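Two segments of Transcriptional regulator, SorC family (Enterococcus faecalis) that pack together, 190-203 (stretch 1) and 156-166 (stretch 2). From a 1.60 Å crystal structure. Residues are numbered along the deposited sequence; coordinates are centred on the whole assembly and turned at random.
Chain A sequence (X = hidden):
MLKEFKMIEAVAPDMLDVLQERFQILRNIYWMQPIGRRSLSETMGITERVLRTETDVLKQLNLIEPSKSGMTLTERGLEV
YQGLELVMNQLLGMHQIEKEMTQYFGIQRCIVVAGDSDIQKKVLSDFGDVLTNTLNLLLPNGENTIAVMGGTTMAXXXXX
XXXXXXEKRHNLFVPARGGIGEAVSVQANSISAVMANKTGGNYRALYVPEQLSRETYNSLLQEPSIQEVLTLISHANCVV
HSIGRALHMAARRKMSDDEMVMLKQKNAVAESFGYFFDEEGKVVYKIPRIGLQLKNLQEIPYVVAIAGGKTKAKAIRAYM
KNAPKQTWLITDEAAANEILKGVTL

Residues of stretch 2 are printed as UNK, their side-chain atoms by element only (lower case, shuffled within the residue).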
# COMPACT_ATOMS: atom_id res chain seq x y z
N SER A 190 8.67 -8.01 4.37
CA SER A 190 8.19 -8.55 5.64
C SER A 190 6.68 -8.69 5.64
O SER A 190 6.15 -9.73 6.07
CB SER A 190 8.68 -7.69 6.80
OG SER A 190 10.09 -7.67 6.82
N ILE A 191 5.98 -7.67 5.15
CA ILE A 191 4.52 -7.72 5.06
C ILE A 191 4.12 -8.90 4.15
O ILE A 191 3.21 -9.65 4.46
CB ILE A 191 3.91 -6.36 4.55
CG1 ILE A 191 3.70 -5.36 5.70
CG2 ILE A 191 2.56 -6.58 3.91
CD1 ILE A 191 4.94 -4.90 6.38
N SER A 192 4.83 -9.08 3.03
CA SER A 192 4.51 -10.18 2.09
C SER A 192 4.59 -11.54 2.77
O SER A 192 3.71 -12.41 2.59
CB SER A 192 5.47 -10.16 0.90
OG SER A 192 5.37 -8.93 0.19
N ALA A 193 5.64 -11.72 3.57
CA ALA A 193 5.89 -13.00 4.23
C ALA A 193 4.82 -13.28 5.27
O ALA A 193 4.31 -14.41 5.36
CB ALA A 193 7.26 -13.03 4.85
N VAL A 194 4.48 -12.26 6.03
CA VAL A 194 3.44 -12.40 7.06
C VAL A 194 2.09 -12.68 6.42
O VAL A 194 1.35 -13.59 6.84
CB VAL A 194 3.38 -11.17 7.99
CG1 VAL A 194 2.18 -11.25 8.94
CG2 VAL A 194 4.68 -11.07 8.79
N MSE A 195 1.74 -11.91 5.39
CA MSE A 195 0.47 -12.13 4.70
C MSE A 195 0.40 -13.55 4.16
O MSE A 195 -0.63 -14.21 4.29
CB MSE A 195 0.30 -11.15 3.55
CG MSE A 195 -0.01 -9.76 3.98
SE MSE A 195 -1.07 -8.81 2.61
CE MSE A 195 -1.52 -7.29 3.71
N ALA A 196 1.49 -14.02 3.57
CA ALA A 196 1.51 -15.37 3.02
C ALA A 196 1.23 -16.38 4.12
O ALA A 196 0.38 -17.27 3.96
CB ALA A 196 2.84 -15.65 2.36
N ASN A 197 1.92 -16.23 5.24
CA ASN A 197 1.75 -17.13 6.38
C ASN A 197 0.32 -17.13 6.89
O ASN A 197 -0.29 -18.18 7.02
CB ASN A 197 2.68 -16.76 7.53
CG ASN A 197 2.50 -17.68 8.73
OD1 ASN A 197 2.70 -18.90 8.63
ND2 ASN A 197 2.13 -17.11 9.86
N LYS A 198 -0.22 -15.95 7.15
CA LYS A 198 -1.53 -15.85 7.78
C LYS A 198 -2.68 -16.30 6.87
O LYS A 198 -3.72 -16.77 7.36
CB LYS A 198 -1.77 -14.43 8.27
CG LYS A 198 -0.80 -13.97 9.34
CD LYS A 198 -0.98 -14.69 10.65
CE LYS A 198 -0.29 -13.93 11.78
NZ LYS A 198 0.40 -14.82 12.73
N THR A 199 -2.50 -16.15 5.56
CA THR A 199 -3.54 -16.49 4.58
C THR A 199 -3.44 -17.90 4.01
O THR A 199 -4.33 -18.34 3.29
CB THR A 199 -3.57 -15.51 3.40
OG1 THR A 199 -2.37 -15.62 2.62
CG2 THR A 199 -3.78 -14.07 3.88
N GLY A 200 -2.34 -18.60 4.30
CA GLY A 200 -2.08 -19.92 3.74
C GLY A 200 -1.43 -19.91 2.37
O GLY A 200 -1.31 -20.95 1.72
N GLY A 201 -1.01 -18.73 1.91
CA GLY A 201 -0.40 -18.59 0.60
C GLY A 201 1.11 -18.67 0.63
O GLY A 201 1.70 -19.26 1.56
N ASN A 202 1.72 -18.07 -0.38
CA ASN A 202 3.15 -18.07 -0.54
C ASN A 202 3.65 -16.66 -0.82
O ASN A 202 2.87 -15.77 -1.12
CB ASN A 202 3.53 -19.00 -1.68
CG ASN A 202 3.42 -20.46 -1.28
OD1 ASN A 202 4.28 -20.96 -0.55
ND2 ASN A 202 2.35 -21.12 -1.70
N TYR A 203 4.96 -16.47 -0.69
CA TYR A 203 5.57 -15.18 -0.98
C TYR A 203 6.85 -15.35 -1.75
O TYR A 203 7.47 -16.43 -1.74
CB TYR A 203 5.81 -14.36 0.29
CG TYR A 203 6.97 -14.83 1.16
CD1 TYR A 203 8.21 -14.22 1.08
CD2 TYR A 203 6.80 -15.85 2.09
CE1 TYR A 203 9.27 -14.63 1.88
CE2 TYR A 203 7.85 -16.26 2.91
CZ TYR A 203 9.09 -15.66 2.78
OH TYR A 203 10.15 -16.05 3.56
N UNK A 156 0.47 -4.29 10.61
CA UNK A 156 -0.60 -4.71 11.51
C UNK A 156 -1.74 -5.43 10.80
O UNK A 156 -2.28 -6.43 11.30
c UNK A 156 -1.15 -3.52 12.29
c UNK A 156 -0.15 -2.94 13.26
c UNK A 156 -1.01 -5.29 14.86
se UNK A 156 0.55 -4.20 14.57
N UNK A 157 -2.10 -4.92 9.62
CA UNK A 157 -3.07 -5.60 8.77
C UNK A 157 -2.61 -7.03 8.48
O UNK A 157 -3.38 -7.98 8.64
c UNK A 157 -4.04 -3.54 7.68
c UNK A 157 -3.28 -4.85 7.44
c UNK A 157 -4.03 -5.73 6.44
N UNK A 158 -1.36 -7.18 8.05
CA UNK A 158 -0.83 -8.49 7.68
C UNK A 158 -0.91 -9.47 8.85
O UNK A 158 -1.32 -10.62 8.68
c UNK A 158 0.60 -8.36 7.17
N UNK A 159 -0.55 -9.01 10.04
CA UNK A 159 -0.55 -9.87 11.24
C UNK A 159 -1.95 -10.39 11.57
O UNK A 159 -2.10 -11.41 12.26
o UNK A 159 1.93 -11.05 12.91
c UNK A 159 2.40 -9.96 12.48
o UNK A 159 3.61 -9.80 12.17
c UNK A 159 0.01 -9.11 12.44
c UNK A 159 1.48 -8.76 12.34
N UNK A 160 -2.97 -9.69 11.09
CA UNK A 160 -4.36 -9.98 11.45
C UNK A 160 -5.21 -10.52 10.30
O UNK A 160 -6.45 -10.41 10.32
c UNK A 160 -4.98 -8.71 12.05
n UNK A 160 -3.57 -7.45 13.59
c UNK A 160 -4.46 -8.43 13.45
o UNK A 160 -4.88 -9.08 14.41
N UNK A 161 -4.56 -11.14 9.32
CA UNK A 161 -5.27 -11.74 8.19
C UNK A 161 -5.74 -13.16 8.50
O UNK A 161 -5.15 -13.84 9.35
c UNK A 161 -5.32 -10.48 3.96
c UNK A 161 -3.84 -10.47 6.60
c UNK A 161 -4.37 -11.79 6.98
se UNK A 161 -5.21 -9.52 5.72
N UNK A 162 -6.76 -13.59 7.78
CA UNK A 162 -7.28 -14.96 7.85
C UNK A 162 -7.01 -15.69 6.55
O UNK A 162 -6.39 -15.16 5.64
N UNK A 163 -7.51 -16.92 6.48
CA UNK A 163 -7.22 -17.81 5.39
C UNK A 163 -7.81 -17.34 4.05
O UNK A 163 -8.96 -16.94 3.99
c UNK A 163 -7.76 -19.21 5.72
o UNK A 163 -7.46 -20.11 4.67
N UNK A 164 -7.01 -17.43 2.99
CA UNK A 164 -7.48 -17.19 1.62
C UNK A 164 -7.17 -18.34 0.67
O UNK A 164 -7.79 -18.44 -0.38
c UNK A 164 -7.24 -14.63 1.76
c UNK A 164 -8.73 -14.34 1.67
c UNK A 164 -6.87 -15.91 1.03
c UNK A 164 -6.44 -13.43 1.23
N UNK A 165 -6.22 -19.20 1.03
CA UNK A 165 -5.75 -20.24 0.13
C UNK A 165 -6.78 -21.37 0.10
O UNK A 165 -7.34 -21.73 1.13
o UNK A 165 -2.94 -19.38 -1.32
c UNK A 165 -3.62 -21.52 -0.45
c UNK A 165 -4.40 -20.77 0.61
o UNK A 165 -2.08 -21.21 -2.22
c UNK A 165 -2.83 -20.63 -1.39
N UNK A 166 -7.03 -21.91 -1.09
CA UNK A 166 -7.90 -23.07 -1.25
C UNK A 166 -7.28 -24.03 -2.25
O UNK A 166 -6.22 -23.75 -2.81
c UNK A 166 -9.31 -22.68 -1.76
c UNK A 166 -9.97 -21.66 -0.85
o UNK A 166 -9.22 -22.16 -3.09
O HOH W 1 3.31 -13.26 12.44
O HOH W 2 -3.60 -17.15 0.23
O HOH W 3 0.11 -19.82 -2.97

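Position 156 carries an unbranched chain of two carbons, a selenium and a terminal carbon; its CA-to-CB bond points away from stretch 1, and the side chain makes no contact with it. This is selenomethionine, Met156. At 157 one carbon bears two more, a beta-branched, all-carbon side chain. One branch touches the end of Met195. The residue is Val157, and its CG1 lies 4.0 Å from Met195 CE. Position 158 has a single carbon, CB, directed toward the helix of stretch 1, 3.5 Å from Met195 CG and 3.7 Å from Val194 CG1. This is Ala158, whose small side chain lets the backbones approach to 4.9 Å between its CA and Met195 CA.

At 159 three carbons end in two oxygens, the carboxylate of Glu159. Its CB points away, but the chain bends back until OE1 lies 4.1 Å from Lys198 NZ, beyond a salt bridge; water 1 donates to Glu159 OE1 (2.6 Å) and weakly accepts from Lys198 NZ (3.3 Å). Position 160 has two carbons, the second bearing one oxygen and one nitrogen. It does not touch stretch 1; this is Asn160, whose ND2 hydrogen-bonds Met156 O at 2.8 Å.

Position 161 again shows two carbons, selenium and a carbon without branching, hence selenomethionine. Met161 CB packs 3.9 Å from both Lys198 CB and Thr199 CG2. Position 162 has no side-chain atoms and is Gly162; its O receives a CA-H...O contact from Thr199 CA at 3.3 Å. At 163 one carbon is followed by one oxygen, giving Ser163. Its CB points away, while its CA lies 3.6 Å from Thr199 O.

Position 164 has four carbons forked at the second, which identifies Leu164; its CD1 reaches Thr199 CG2 at 3.8 Å. At 165 three carbons again end in two oxygens, a carboxylate that reaches Gly201; this is Glu165. Its CG lies 3.2 Å from Gly200 O, and its OE2 is 3.3 Å from Gly201 CA. An ideal CB on Gly200 would lie only 3.2 Å from Glu165 CB, so the side chain packs where this glycine leaves room. Position 166 has one carbon bearing an oxygen and a carbon; it makes no contact and is Thr166.

The contact thus changes character along its length. Ala158 first packs against the apolar flank formed by Ile191, Val194 and Met195. Where the helix of stretch 1 ends in a Schellman motif, the backbone takes over: Thr199 O accepts hydrogen bonds from both Leu164 N (2.8 Å) and Glu165 N (3.1 Å). Water 2 lies 2.8 Å from Glu165 OE2 and 3.1 Å from Thr199 OG1, while water 3 joins Glu165 OE1 to Asn202 ND2, extending the polar junction beyond the helix end.

Stretch 2 156-166: MVAENMGSLET
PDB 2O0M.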